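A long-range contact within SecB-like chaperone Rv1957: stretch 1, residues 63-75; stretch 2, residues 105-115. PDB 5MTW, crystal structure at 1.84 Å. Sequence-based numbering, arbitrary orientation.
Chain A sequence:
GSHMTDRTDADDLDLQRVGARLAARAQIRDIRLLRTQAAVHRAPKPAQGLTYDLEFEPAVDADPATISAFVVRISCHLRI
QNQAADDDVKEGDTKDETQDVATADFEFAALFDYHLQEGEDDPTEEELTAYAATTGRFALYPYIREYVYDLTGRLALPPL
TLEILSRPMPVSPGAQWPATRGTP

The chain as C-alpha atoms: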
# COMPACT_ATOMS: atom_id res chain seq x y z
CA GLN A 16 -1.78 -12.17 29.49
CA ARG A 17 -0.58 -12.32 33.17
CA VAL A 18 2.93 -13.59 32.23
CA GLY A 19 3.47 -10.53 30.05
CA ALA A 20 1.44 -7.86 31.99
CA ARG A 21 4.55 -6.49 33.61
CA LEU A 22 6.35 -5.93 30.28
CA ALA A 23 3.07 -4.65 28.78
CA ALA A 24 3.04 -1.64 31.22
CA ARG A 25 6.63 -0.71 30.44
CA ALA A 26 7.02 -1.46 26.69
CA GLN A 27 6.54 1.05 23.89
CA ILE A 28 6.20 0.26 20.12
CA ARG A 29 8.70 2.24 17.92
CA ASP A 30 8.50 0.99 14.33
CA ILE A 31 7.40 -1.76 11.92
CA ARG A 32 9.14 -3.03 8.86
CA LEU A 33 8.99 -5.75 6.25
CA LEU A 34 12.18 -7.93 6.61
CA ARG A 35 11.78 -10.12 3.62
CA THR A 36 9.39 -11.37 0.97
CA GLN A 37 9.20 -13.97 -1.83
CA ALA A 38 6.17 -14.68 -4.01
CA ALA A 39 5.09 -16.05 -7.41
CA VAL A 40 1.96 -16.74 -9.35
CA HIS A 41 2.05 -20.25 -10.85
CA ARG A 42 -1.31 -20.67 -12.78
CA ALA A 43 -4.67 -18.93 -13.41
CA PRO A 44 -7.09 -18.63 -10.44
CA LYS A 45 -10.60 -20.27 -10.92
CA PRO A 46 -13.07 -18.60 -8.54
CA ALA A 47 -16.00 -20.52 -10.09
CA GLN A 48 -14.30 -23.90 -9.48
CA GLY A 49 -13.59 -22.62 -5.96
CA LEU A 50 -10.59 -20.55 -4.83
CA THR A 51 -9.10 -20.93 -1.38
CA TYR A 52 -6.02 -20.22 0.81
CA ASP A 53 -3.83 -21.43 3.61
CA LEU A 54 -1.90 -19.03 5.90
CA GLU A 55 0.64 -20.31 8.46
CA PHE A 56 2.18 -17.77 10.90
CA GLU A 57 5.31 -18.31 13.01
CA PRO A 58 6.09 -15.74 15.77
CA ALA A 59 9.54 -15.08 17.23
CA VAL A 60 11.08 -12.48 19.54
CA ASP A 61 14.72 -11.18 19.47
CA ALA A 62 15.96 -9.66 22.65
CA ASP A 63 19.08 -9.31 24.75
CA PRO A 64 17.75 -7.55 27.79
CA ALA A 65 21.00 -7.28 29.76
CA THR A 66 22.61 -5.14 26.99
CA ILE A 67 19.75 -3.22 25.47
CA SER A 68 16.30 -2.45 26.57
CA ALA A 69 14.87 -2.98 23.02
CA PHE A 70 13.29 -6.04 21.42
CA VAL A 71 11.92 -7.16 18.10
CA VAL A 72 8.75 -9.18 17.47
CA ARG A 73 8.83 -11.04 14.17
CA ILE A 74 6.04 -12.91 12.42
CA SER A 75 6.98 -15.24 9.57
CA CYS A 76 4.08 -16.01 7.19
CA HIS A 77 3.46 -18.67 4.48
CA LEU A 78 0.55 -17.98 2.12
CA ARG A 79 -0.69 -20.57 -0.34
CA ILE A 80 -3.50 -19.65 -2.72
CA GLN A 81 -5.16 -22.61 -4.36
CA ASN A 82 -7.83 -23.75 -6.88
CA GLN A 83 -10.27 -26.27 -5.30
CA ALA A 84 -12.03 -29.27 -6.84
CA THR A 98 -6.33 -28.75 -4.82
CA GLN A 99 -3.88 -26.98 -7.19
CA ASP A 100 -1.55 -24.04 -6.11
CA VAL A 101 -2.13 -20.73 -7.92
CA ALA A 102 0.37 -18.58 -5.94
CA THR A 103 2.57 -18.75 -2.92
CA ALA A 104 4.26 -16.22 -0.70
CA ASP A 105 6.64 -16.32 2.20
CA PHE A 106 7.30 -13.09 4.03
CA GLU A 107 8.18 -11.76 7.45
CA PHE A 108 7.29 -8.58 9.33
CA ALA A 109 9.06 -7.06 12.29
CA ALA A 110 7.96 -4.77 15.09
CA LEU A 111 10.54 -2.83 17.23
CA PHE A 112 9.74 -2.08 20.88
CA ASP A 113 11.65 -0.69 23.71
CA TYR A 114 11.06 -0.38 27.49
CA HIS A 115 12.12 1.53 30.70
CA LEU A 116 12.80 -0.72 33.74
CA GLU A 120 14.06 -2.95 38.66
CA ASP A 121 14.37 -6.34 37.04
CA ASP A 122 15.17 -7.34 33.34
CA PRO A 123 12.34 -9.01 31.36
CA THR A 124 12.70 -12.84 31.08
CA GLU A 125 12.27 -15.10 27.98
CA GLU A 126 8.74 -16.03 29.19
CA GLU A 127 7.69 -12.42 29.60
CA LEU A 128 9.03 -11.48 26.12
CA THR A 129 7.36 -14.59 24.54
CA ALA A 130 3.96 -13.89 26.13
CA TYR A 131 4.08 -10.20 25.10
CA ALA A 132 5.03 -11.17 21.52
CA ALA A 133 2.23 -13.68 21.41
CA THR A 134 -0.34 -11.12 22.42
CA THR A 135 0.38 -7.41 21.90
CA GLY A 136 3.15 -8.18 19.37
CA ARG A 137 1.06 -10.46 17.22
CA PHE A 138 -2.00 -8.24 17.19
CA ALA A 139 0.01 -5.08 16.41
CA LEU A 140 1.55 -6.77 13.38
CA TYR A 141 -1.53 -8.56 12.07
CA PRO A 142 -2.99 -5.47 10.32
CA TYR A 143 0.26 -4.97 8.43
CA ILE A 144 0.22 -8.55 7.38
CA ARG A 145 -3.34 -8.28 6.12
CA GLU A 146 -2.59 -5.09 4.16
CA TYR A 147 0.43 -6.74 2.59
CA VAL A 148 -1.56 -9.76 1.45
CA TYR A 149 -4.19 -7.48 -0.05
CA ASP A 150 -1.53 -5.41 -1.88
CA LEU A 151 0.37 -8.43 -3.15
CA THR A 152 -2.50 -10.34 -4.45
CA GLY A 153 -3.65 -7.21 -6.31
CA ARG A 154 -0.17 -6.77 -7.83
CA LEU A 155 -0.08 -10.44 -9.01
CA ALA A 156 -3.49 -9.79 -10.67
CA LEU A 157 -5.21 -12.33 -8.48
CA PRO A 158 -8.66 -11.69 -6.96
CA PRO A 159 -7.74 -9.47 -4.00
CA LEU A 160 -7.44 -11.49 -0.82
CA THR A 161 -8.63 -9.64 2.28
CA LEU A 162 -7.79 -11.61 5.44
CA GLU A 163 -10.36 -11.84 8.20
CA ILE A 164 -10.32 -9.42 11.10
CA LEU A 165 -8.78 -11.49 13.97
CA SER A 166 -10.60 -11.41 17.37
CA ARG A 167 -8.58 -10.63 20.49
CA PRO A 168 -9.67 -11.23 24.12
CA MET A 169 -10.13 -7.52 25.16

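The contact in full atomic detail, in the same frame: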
# COMPACT_ATOMS: atom_id res chain seq x y z
N ASP A 63 17.86 -9.02 23.98
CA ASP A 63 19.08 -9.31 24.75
C ASP A 63 19.03 -8.31 25.87
O ASP A 63 19.66 -7.30 25.78
CB ASP A 63 20.33 -9.08 23.92
CG ASP A 63 21.68 -9.33 24.73
OD1 ASP A 63 21.76 -9.72 25.98
OD2 ASP A 63 22.69 -9.07 24.05
N PRO A 64 18.16 -8.58 26.85
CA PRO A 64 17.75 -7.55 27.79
C PRO A 64 18.82 -7.04 28.75
O PRO A 64 18.67 -5.95 29.31
CB PRO A 64 16.56 -8.17 28.54
CG PRO A 64 16.44 -9.58 28.07
CD PRO A 64 17.35 -9.80 26.92
N ALA A 65 19.92 -7.78 28.92
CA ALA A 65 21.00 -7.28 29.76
C ALA A 65 21.83 -6.19 29.06
O ALA A 65 22.48 -5.40 29.72
CB ALA A 65 21.88 -8.43 30.22
N THR A 66 21.79 -6.12 27.73
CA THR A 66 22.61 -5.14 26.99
C THR A 66 21.82 -3.99 26.44
O THR A 66 22.35 -2.91 26.30
CB THR A 66 23.14 -5.70 25.70
OG1 THR A 66 23.13 -7.11 25.77
CG2 THR A 66 24.50 -5.15 25.39
N ILE A 67 20.60 -4.27 25.99
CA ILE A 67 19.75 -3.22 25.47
C ILE A 67 18.34 -3.48 25.88
O ILE A 67 17.88 -4.65 26.03
CB ILE A 67 19.82 -3.00 23.95
CG1 ILE A 67 19.57 -4.27 23.14
CG2 ILE A 67 21.11 -2.29 23.55
CD1 ILE A 67 19.36 -3.96 21.66
N SER A 68 17.65 -2.37 26.09
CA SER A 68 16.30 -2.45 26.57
C SER A 68 15.38 -2.30 25.32
O SER A 68 14.47 -1.48 25.31
CB SER A 68 16.08 -1.35 27.63
OG SER A 68 16.18 -0.08 27.03
N ALA A 69 15.71 -2.99 24.24
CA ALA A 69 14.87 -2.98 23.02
C ALA A 69 14.69 -4.44 22.60
O ALA A 69 15.58 -5.27 22.80
CB ALA A 69 15.48 -2.14 21.91
N PHE A 70 13.51 -4.75 22.04
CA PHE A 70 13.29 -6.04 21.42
C PHE A 70 12.49 -6.00 20.14
O PHE A 70 11.71 -5.08 19.89
CB PHE A 70 12.65 -7.02 22.38
CG PHE A 70 11.34 -6.58 22.94
CD1 PHE A 70 11.27 -5.71 23.97
CD2 PHE A 70 10.15 -7.09 22.42
CE1 PHE A 70 10.04 -5.29 24.51
CE2 PHE A 70 8.93 -6.70 22.96
CZ PHE A 70 8.88 -5.80 24.00
N VAL A 71 12.64 -7.06 19.38
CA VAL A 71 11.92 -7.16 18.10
C VAL A 71 10.99 -8.35 18.05
O VAL A 71 11.41 -9.47 18.31
CB VAL A 71 12.94 -7.33 16.96
CG1 VAL A 71 12.22 -7.48 15.59
CG2 VAL A 71 13.83 -6.12 16.92
N VAL A 72 9.74 -8.11 17.73
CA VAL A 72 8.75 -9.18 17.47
C VAL A 72 8.67 -9.40 15.98
O VAL A 72 8.47 -8.42 15.20
CB VAL A 72 7.34 -8.84 18.01
CG1 VAL A 72 6.35 -9.97 17.66
CG2 VAL A 72 7.46 -8.66 19.50
N ARG A 73 8.85 -10.66 15.57
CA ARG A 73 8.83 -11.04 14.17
C ARG A 73 7.71 -12.06 13.96
O ARG A 73 7.50 -12.98 14.79
CB ARG A 73 10.19 -11.68 13.70
CG ARG A 73 11.38 -10.80 13.64
CD ARG A 73 12.58 -11.51 13.02
NE ARG A 73 13.26 -12.32 14.03
CZ ARG A 73 13.32 -13.66 14.04
NH1 ARG A 73 12.77 -14.38 13.05
NH2 ARG A 73 13.94 -14.27 15.06
N ILE A 74 6.98 -11.88 12.88
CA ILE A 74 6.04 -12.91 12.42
C ILE A 74 6.36 -13.28 10.98
O ILE A 74 6.38 -12.41 10.08
CB ILE A 74 4.55 -12.50 12.59
CG1 ILE A 74 4.34 -12.20 14.10
CG2 ILE A 74 3.63 -13.63 12.10
CD1 ILE A 74 3.03 -11.59 14.42
N SER A 75 6.74 -14.55 10.86
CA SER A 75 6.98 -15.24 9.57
C SER A 75 5.66 -15.82 9.05
O SER A 75 4.87 -16.36 9.84
CB SER A 75 8.05 -16.35 9.77
OG SER A 75 8.35 -16.95 8.53
N ASP A 105 5.99 -16.15 0.90
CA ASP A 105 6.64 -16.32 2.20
C ASP A 105 7.28 -14.97 2.54
O ASP A 105 8.09 -14.45 1.76
CB ASP A 105 7.67 -17.45 2.15
CG ASP A 105 8.54 -17.52 3.42
OD1 ASP A 105 8.05 -17.48 4.62
OD2 ASP A 105 9.76 -17.62 3.22
N PHE A 106 6.81 -14.37 3.62
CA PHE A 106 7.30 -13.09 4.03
C PHE A 106 7.38 -12.96 5.55
O PHE A 106 6.71 -13.69 6.29
CB PHE A 106 6.43 -11.99 3.37
CG PHE A 106 4.99 -12.04 3.77
CD1 PHE A 106 4.11 -12.87 3.13
CD2 PHE A 106 4.55 -11.30 4.81
CE1 PHE A 106 2.74 -12.93 3.49
CE2 PHE A 106 3.22 -11.34 5.22
CZ PHE A 106 2.29 -12.15 4.54
N GLU A 107 8.09 -11.94 6.03
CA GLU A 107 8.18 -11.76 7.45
C GLU A 107 8.24 -10.27 7.86
O GLU A 107 8.93 -9.51 7.20
CB GLU A 107 9.49 -12.39 7.93
CG GLU A 107 9.63 -12.43 9.43
CD GLU A 107 10.95 -13.10 9.87
OE1 GLU A 107 11.87 -13.24 9.06
OE2 GLU A 107 11.02 -13.53 11.04
N PHE A 108 7.37 -9.89 8.79
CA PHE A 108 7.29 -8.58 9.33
C PHE A 108 7.98 -8.53 10.71
O PHE A 108 8.06 -9.53 11.47
CB PHE A 108 5.80 -8.11 9.43
CG PHE A 108 5.27 -7.50 8.12
CD1 PHE A 108 5.45 -6.14 7.86
CD2 PHE A 108 4.64 -8.27 7.12
CE1 PHE A 108 5.03 -5.56 6.64
CE2 PHE A 108 4.21 -7.71 5.93
CZ PHE A 108 4.34 -6.34 5.72
N ALA A 109 8.46 -7.34 11.04
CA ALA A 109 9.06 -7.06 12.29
C ALA A 109 8.52 -5.81 12.91
O ALA A 109 8.35 -4.86 12.16
CB ALA A 109 10.51 -6.78 12.09
N ALA A 110 8.29 -5.87 14.21
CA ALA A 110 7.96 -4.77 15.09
C ALA A 110 9.05 -4.53 16.22
O ALA A 110 9.49 -5.45 16.96
CB ALA A 110 6.55 -4.94 15.66
N LEU A 111 9.46 -3.28 16.32
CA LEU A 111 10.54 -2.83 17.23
C LEU A 111 9.88 -2.18 18.48
O LEU A 111 9.01 -1.34 18.32
CB LEU A 111 11.38 -1.77 16.54
CG LEU A 111 12.53 -1.13 17.38
CD1 LEU A 111 13.46 -2.23 17.90
CD2 LEU A 111 13.31 -0.10 16.59
N PHE A 112 10.25 -2.63 19.67
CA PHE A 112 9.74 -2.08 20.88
C PHE A 112 10.93 -1.74 21.75
O PHE A 112 12.00 -2.39 21.66
CB PHE A 112 8.95 -3.10 21.69
CG PHE A 112 7.74 -3.62 21.00
CD1 PHE A 112 7.86 -4.62 20.07
CD2 PHE A 112 6.48 -3.12 21.30
CE1 PHE A 112 6.75 -5.14 19.44
CE2 PHE A 112 5.36 -3.64 20.71
CZ PHE A 112 5.49 -4.64 19.73
N ASP A 113 10.72 -0.80 22.63
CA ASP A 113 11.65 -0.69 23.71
C ASP A 113 10.89 -0.51 25.06
O ASP A 113 9.63 -0.45 25.10
CB ASP A 113 12.77 0.29 23.39
CG ASP A 113 12.28 1.67 23.04
OD1 ASP A 113 11.27 2.10 23.61
OD2 ASP A 113 12.95 2.33 22.20
N TYR A 114 11.65 -0.57 26.15
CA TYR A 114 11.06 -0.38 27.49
C TYR A 114 12.02 0.32 28.49
O TYR A 114 13.21 0.43 28.24
CB TYR A 114 10.63 -1.72 28.05
CG TYR A 114 11.79 -2.67 28.20
CD1 TYR A 114 12.60 -2.67 29.36
CD2 TYR A 114 12.12 -3.55 27.18
CE1 TYR A 114 13.69 -3.52 29.48
CE2 TYR A 114 13.17 -4.42 27.30
CZ TYR A 114 13.96 -4.39 28.43
OH TYR A 114 14.95 -5.31 28.49
N HIS A 115 11.44 0.78 29.59
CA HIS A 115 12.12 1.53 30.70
C HIS A 115 11.90 0.72 31.97
O HIS A 115 10.75 0.46 32.32
CB HIS A 115 11.47 2.92 30.87

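Two neighbouring strands of one sheet make this contact, running antiparallel with 159° between their N-to-C directions and an axis separation of 4.6 Å at closest approach. Together the two stretches bury 885 Å². The register is simple: Ala69 sits across from Asp113, and each step forward in stretch 1 is a step back in stretch 2, until Ser75 meets Glu107.

The approach to the strand is a turn. The backbone O of Asp63 accepts from the N atoms of both Thr66 and Ile67. Within this turn Pro64 reaches the partner: its CB lies 3.3 Å from Tyr114 OH, a plain contact at the far end of the tyrosine.

Ser68 makes the first hydrogen bonds to stretch 2. Tyr114 N donates to Ser68 O at 3.1 Å, and Ser68 OG returns a weak hydrogen bond to Tyr114 O at 3.2 Å. The tyrosine, with chi1 in the p well, lays its ring against the serine, so that Ser68 CB stands 3.9 Å from the centroid of the Tyr114 ring, only 20° off the normal. This CH-pi contact helps make Tyr114 the residue most covered by the opposing stretch, at 111 Å².

Ala69 occupies a non-hydrogen-bonded position, and the CA atoms of Ala69 and Asp113 are 4.0 Å apart, the shortest CA-CA distance in the register. Ala69 CA also comes within 3.2 Å of Phe112 O, a CA-H...O contact.

At Phe70 the backbones exchange hydrogen bonds, Phe70 N to Phe112 O at 2.8 Å and Phe112 N to Phe70 O at 2.9 Å. Its p rotamer brings the end of the ring nearer the partner strand. Phe112 CB then sits over one face, 3.8 Å from the Phe70 ring centroid, while Tyr114 CD2 lies at the edge, 3.8 Å from Phe70 CE1. The Phe70 and Phe112 rings are nearly parallel, at 9°, but slid apart with little overlap.

Val71 points to the other side of the sheet, the side of Ala69 and Arg73. There Val71 CG1 meets Ala109 CB and Val71 CG2 meets Leu111 CD1, each pair at 4.0 Å, a buried aliphatic patch.

Val72 returns to the aromatic side. Val72 N donates to Ala110 O at 2.8 Å, and Ala110 N to Val72 O at 2.7 Å. Its directly paired partner is only an alanine, and Val72 CG2 packs diagonally instead, 3.6 Å from Phe112 CE1.

Arg73 also reaches past its paired alanine, but in the opposite direction along stretch 2 and with charge. Its side chain passes Ala109, with Arg73 CG 4.4 Å from Ala109 CB, and reaches Glu107, where NH1 of Arg73 and OE2 of Glu107 form a 2.8 Å salt bridge at the guanidinium edge.

Ile74 closes the last bonded pair: Ile74 N to Phe108 O at 2.9 Å, Phe108 N to Ile74 O at 3.0 Å. Ser75 then packs beside Glu107, Ser75 CB lying 4.2 Å from Glu107 CG, while its hydroxyl is hydrogen-bonded elsewhere in the structure.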